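Local coordinates for protein 2-c-methyl-d-erythritol 4-phosphate cytidylyltransferase (Streptococcus pneumoniae, PDB 2VSH) that transfers the cytidylyl group of CTP to D-ribitol 5-phosphate, giving the CDP-activated ribitol used for teichoic acid precursors, at residues A[48-59]-A[75-83]. Residues are numbered along the deposited sequence; the frame is centred on the assembly and turned at random.
Sequences EKIVVGVHGDWV and ERIIITKGG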
loop_
_atom_site.group_PDB
_atom_site.type_symbol
_atom_site.label_atom_id
_atom_site.label_comp_id
_atom_site.label_asym_id
_atom_site.label_seq_id
_atom_site.Cartn_x
_atom_site.Cartn_y
_atom_site.Cartn_z
ATOM N N GLU A 48 20.208 22.572 11.942
ATOM C CA GLU A 48 21.393 22.701 12.788
ATOM C C GLU A 48 22.304 21.462 12.704
ATOM O O GLU A 48 23.470 21.574 12.338
ATOM C CB GLU A 48 20.964 22.976 14.238
ATOM C CG GLU A 48 22.101 23.119 15.239
ATOM C CD GLU A 48 22.980 24.359 15.065
ATOM O OE1 GLU A 48 23.912 24.511 15.894
ATOM O OE2 GLU A 48 22.764 25.182 14.143
ATOM N N LYS A 49 21.779 20.291 13.054
ATOM C CA LYS A 49 22.544 19.039 12.957
ATOM C C LYS A 49 21.670 17.992 12.331
ATOM O O LYS A 49 20.454 18.070 12.424
ATOM C CB LYS A 49 22.982 18.530 14.338
ATOM C CG LYS A 49 24.021 19.365 15.051
ATOM C CD LYS A 49 25.331 19.407 14.297
ATOM C CE LYS A 49 26.438 19.997 15.147
ATOM N NZ LYS A 49 27.444 20.673 14.293
ATOM N N ILE A 50 22.306 16.981 11.743
ATOM C CA ILE A 50 21.621 15.810 11.225
ATOM C C ILE A 50 21.995 14.633 12.112
ATOM O O ILE A 50 23.152 14.216 12.148
ATOM C CB ILE A 50 22.019 15.526 9.753
ATOM C CG1 ILE A 50 21.572 16.702 8.883
ATOM C CG2 ILE A 50 21.358 14.246 9.278
ATOM C CD1 ILE A 50 22.376 16.858 7.607
ATOM N N VAL A 51 21.020 14.153 12.873
ATOM C CA VAL A 51 21.279 13.159 13.906
ATOM C C VAL A 51 20.729 11.837 13.391
ATOM O O VAL A 51 19.541 11.730 13.084
ATOM C CB VAL A 51 20.631 13.533 15.269
ATOM C CG1 VAL A 51 21.075 12.560 16.352
ATOM C CG2 VAL A 51 20.977 14.981 15.660
ATOM N N VAL A 52 21.616 10.856 13.262
ATOM C CA VAL A 52 21.270 9.563 12.670
ATOM C C VAL A 52 21.287 8.455 13.728
ATOM O O VAL A 52 22.320 8.180 14.342
ATOM C CB VAL A 52 22.249 9.177 11.528
ATOM C CG1 VAL A 52 21.651 8.058 10.664
ATOM C CG2 VAL A 52 22.594 10.394 10.658
ATOM N N GLY A 53 20.141 7.804 13.908
ATOM C CA GLY A 53 20.012 6.700 14.855
ATOM C C GLY A 53 20.276 5.385 14.153
ATOM O O GLY A 53 19.531 4.990 13.277
ATOM N N VAL A 54 21.340 4.708 14.552
ATOM C CA VAL A 54 21.740 3.442 13.933
ATOM C C VAL A 54 21.816 2.362 15.013
ATOM O O VAL A 54 22.081 2.656 16.178
ATOM C CB VAL A 54 23.112 3.610 13.196
ATOM C CG1 VAL A 54 23.666 2.304 12.756
ATOM C CG2 VAL A 54 22.958 4.512 11.971
ATOM N N HIS A 55 21.580 1.111 14.623
ATOM C CA HIS A 55 21.782 -0.016 15.515
ATOM C C HIS A 55 23.197 0.082 16.077
ATOM O O HIS A 55 24.149 0.361 15.339
ATOM C CB HIS A 55 21.561 -1.320 14.749
ATOM C CG HIS A 55 21.739 -2.557 15.571
ATOM N ND1 HIS A 55 22.956 -2.937 16.095
ATOM C CD2 HIS A 55 20.860 -3.525 15.924
ATOM C CE1 HIS A 55 22.818 -4.079 16.746
ATOM N NE2 HIS A 55 21.557 -4.459 16.657
ATOM N N GLY A 56 23.331 -0.131 17.386
ATOM C CA GLY A 56 24.620 -0.012 18.075
ATOM C C GLY A 56 25.792 -0.722 17.416
ATOM O O GLY A 56 26.920 -0.229 17.458
ATOM N N ASP A 57 25.537 -1.878 16.803
ATOM C CA ASP A 57 26.593 -2.636 16.135
ATOM C C ASP A 57 27.079 -1.996 14.832
ATOM O O ASP A 57 28.164 -2.339 14.353
ATOM C CB ASP A 57 26.154 -4.080 15.863
ATOM C CG ASP A 57 26.132 -4.936 17.120
ATOM O OD1 ASP A 57 25.286 -5.845 17.168
ATOM O OD2 ASP A 57 26.942 -4.712 18.054
ATOM N N TRP A 58 26.282 -1.078 14.282
ATOM C CA TRP A 58 26.555 -0.443 12.987
ATOM C C TRP A 58 26.934 1.038 13.102
ATOM O O TRP A 58 27.088 1.726 12.092
ATOM C CB TRP A 58 25.359 -0.602 12.033
ATOM C CG TRP A 58 25.081 -2.025 11.643
ATOM C CD1 TRP A 58 24.391 -2.950 12.372
ATOM C CD2 TRP A 58 25.501 -2.691 10.438
ATOM N NE1 TRP A 58 24.349 -4.155 11.695
ATOM C CE2 TRP A 58 25.014 -4.021 10.503
ATOM C CE3 TRP A 58 26.226 -2.291 9.306
ATOM C CZ2 TRP A 58 25.231 -4.960 9.475
ATOM C CZ3 TRP A 58 26.438 -3.220 8.280
ATOM C CH2 TRP A 58 25.952 -4.546 8.381
ATOM N N VAL A 59 27.086 1.533 14.329
ATOM C CA VAL A 59 27.472 2.926 14.532
ATOM C C VAL A 59 28.811 3.273 13.851
ATOM O O VAL A 59 28.873 4.227 13.076
ATOM C CB VAL A 59 27.428 3.333 16.037
ATOM C CG1 VAL A 59 28.126 4.664 16.272
ATOM C CG2 VAL A 59 25.981 3.415 16.511
ATOM N N GLU A 75 31.042 17.335 10.531
ATOM C CA GLU A 75 30.700 18.046 11.758
ATOM C C GLU A 75 29.214 18.385 11.869
ATOM O O GLU A 75 28.739 18.714 12.953
ATOM C CB GLU A 75 31.554 19.310 11.909
ATOM C CG GLU A 75 32.893 19.090 12.597
ATOM C CD GLU A 75 34.039 18.863 11.628
ATOM O OE1 GLU A 75 35.072 19.576 11.741
ATOM O OE2 GLU A 75 33.921 17.972 10.757
ATOM N N ARG A 76 28.497 18.314 10.750
ATOM C CA ARG A 76 27.051 18.534 10.714
ATOM C C ARG A 76 26.263 17.274 11.083
ATOM O O ARG A 76 25.053 17.341 11.316
ATOM C CB ARG A 76 26.616 18.967 9.305
ATOM C CG ARG A 76 27.434 20.111 8.672
ATOM C CD ARG A 76 26.918 21.531 9.029
ATOM N NE ARG A 76 25.503 21.584 9.390
ATOM C CZ ARG A 76 24.474 21.473 8.547
ATOM N NH1 ARG A 76 24.645 21.286 7.235
ATOM N NH2 ARG A 76 23.249 21.547 9.028
ATOM N N ILE A 77 26.943 16.128 11.099
ATOM C CA ILE A 77 26.282 14.840 11.268
ATOM C C ILE A 77 26.687 14.205 12.594
ATOM O O ILE A 77 27.867 14.173 12.924
ATOM C CB ILE A 77 26.588 13.890 10.091
ATOM C CG1 ILE A 77 26.071 14.515 8.784
ATOM C CG2 ILE A 77 25.960 12.506 10.339
ATOM C CD1 ILE A 77 26.727 14.022 7.517
ATOM N N ILE A 78 25.694 13.741 13.353
ATOM C CA ILE A 78 25.918 12.997 14.594
ATOM C C ILE A 78 25.325 11.607 14.407
ATOM O O ILE A 78 24.127 11.471 14.170
ATOM C CB ILE A 78 25.296 13.714 15.847
ATOM C CG1 ILE A 78 26.015 15.041 16.126
ATOM C CG2 ILE A 78 25.354 12.820 17.080
ATOM C CD1 ILE A 78 25.253 16.006 17.078
ATOM N N ILE A 79 26.185 10.589 14.459
ATOM C CA ILE A 79 25.739 9.194 14.532
ATOM C C ILE A 79 25.532 8.797 15.993
ATOM O O ILE A 79 26.419 8.992 16.829
ATOM C CB ILE A 79 26.746 8.211 13.860
ATOM C CG1 ILE A 79 27.132 8.687 12.448
ATOM C CG2 ILE A 79 26.164 6.780 13.811
ATOM C CD1 ILE A 79 25.966 8.736 11.420
ATOM N N THR A 80 24.363 8.241 16.302
ATOM C CA THR A 80 24.082 7.780 17.669
ATOM C C THR A 80 23.382 6.423 17.668
ATOM O O THR A 80 22.821 6.007 16.649
ATOM C CB THR A 80 23.307 8.847 18.509
ATOM O OG1 THR A 80 23.392 8.528 19.906
ATOM C CG2 THR A 80 21.835 8.961 18.078
ATOM N N LYS A 81 23.464 5.718 18.792
ATOM C CA LYS A 81 22.816 4.427 18.939
ATOM C C LYS A 81 21.298 4.568 18.954
ATOM O O LYS A 81 20.744 5.273 19.796
ATOM C CB LYS A 81 23.301 3.726 20.209
ATOM C CG LYS A 81 22.835 2.293 20.338
ATOM C CD LYS A 81 23.427 1.631 21.566
ATOM C CE LYS A 81 22.754 0.287 21.819
ATOM N NZ LYS A 81 23.355 -0.453 22.965
ATOM N N GLY A 82 20.643 3.912 17.998
ATOM C CA GLY A 82 19.187 3.838 17.966
ATOM C C GLY A 82 18.653 2.817 18.969
ATOM O O GLY A 82 19.394 2.288 19.804
ATOM N N GLY A 83 17.358 2.544 18.888
ATOM C CA GLY A 83 16.710 1.648 19.831
ATOM C C GLY A 83 16.033 0.490 19.137
ATOM O O GLY A 83 16.140 0.342 17.916
HETATM O O HOH W 1 20.789 -0.742 18.944
#
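Ile50 to Val54 and Ile77 to Lys81 run side by side as parallel strands, joined by a ladder of six backbone hydrogen bonds that starts at Ile50 N to Arg76 O and ends at Gly82 N to Val54 O. All six are nearly straight at the hydrogen, for example Val52 N to Ile78 O at 2.7 Å; the last differs in that Gly82 N approaches from above the carbonyl plane of Val54, 46° out of it, where the strands give way to loops. Packing is tightest on the face of Val52 and Ile79. These two side chains lie alongside each other, pointing the same way, with Ile79 CD1 3.7 Å from Val52 CB. With CG1 beside the backbone N (chi1 -50°), Ile79 turns its CG2 branch to Val59 CG1, 3.8 Å away, as the two side chains pass in opposite directions. On the other face Val51 CG1 reaches Thr80 CG2 at 4.1 Å. The two ends are more polar and more open to solvent. A bend at chi2 (-63°) carries the Lys49 chain past Arg76 O, and its NZ gives a 2.7 Å hydrogen bond to Glu75 O, while Arg76 NH2 makes a weak hydrogen bond to Glu48 O. At the other end, more loosely packed, the extended, exposed Lys81 lays CG over Gly56 CA, and a water bridges Gly56 N and, weakly, Gly82 O. Strand 77-81 leads into Gly83, which probably helps bind CTP. The pair forms a beta-alpha-beta unit through helix 59-69, with 77-81 an outermost strand of the chain's sheet and 50-54 bonded on to strand 3-9; helix 33-42 packs against Ile50, Val52 and Ile77, helix 86-100 against Val51 and Thr80.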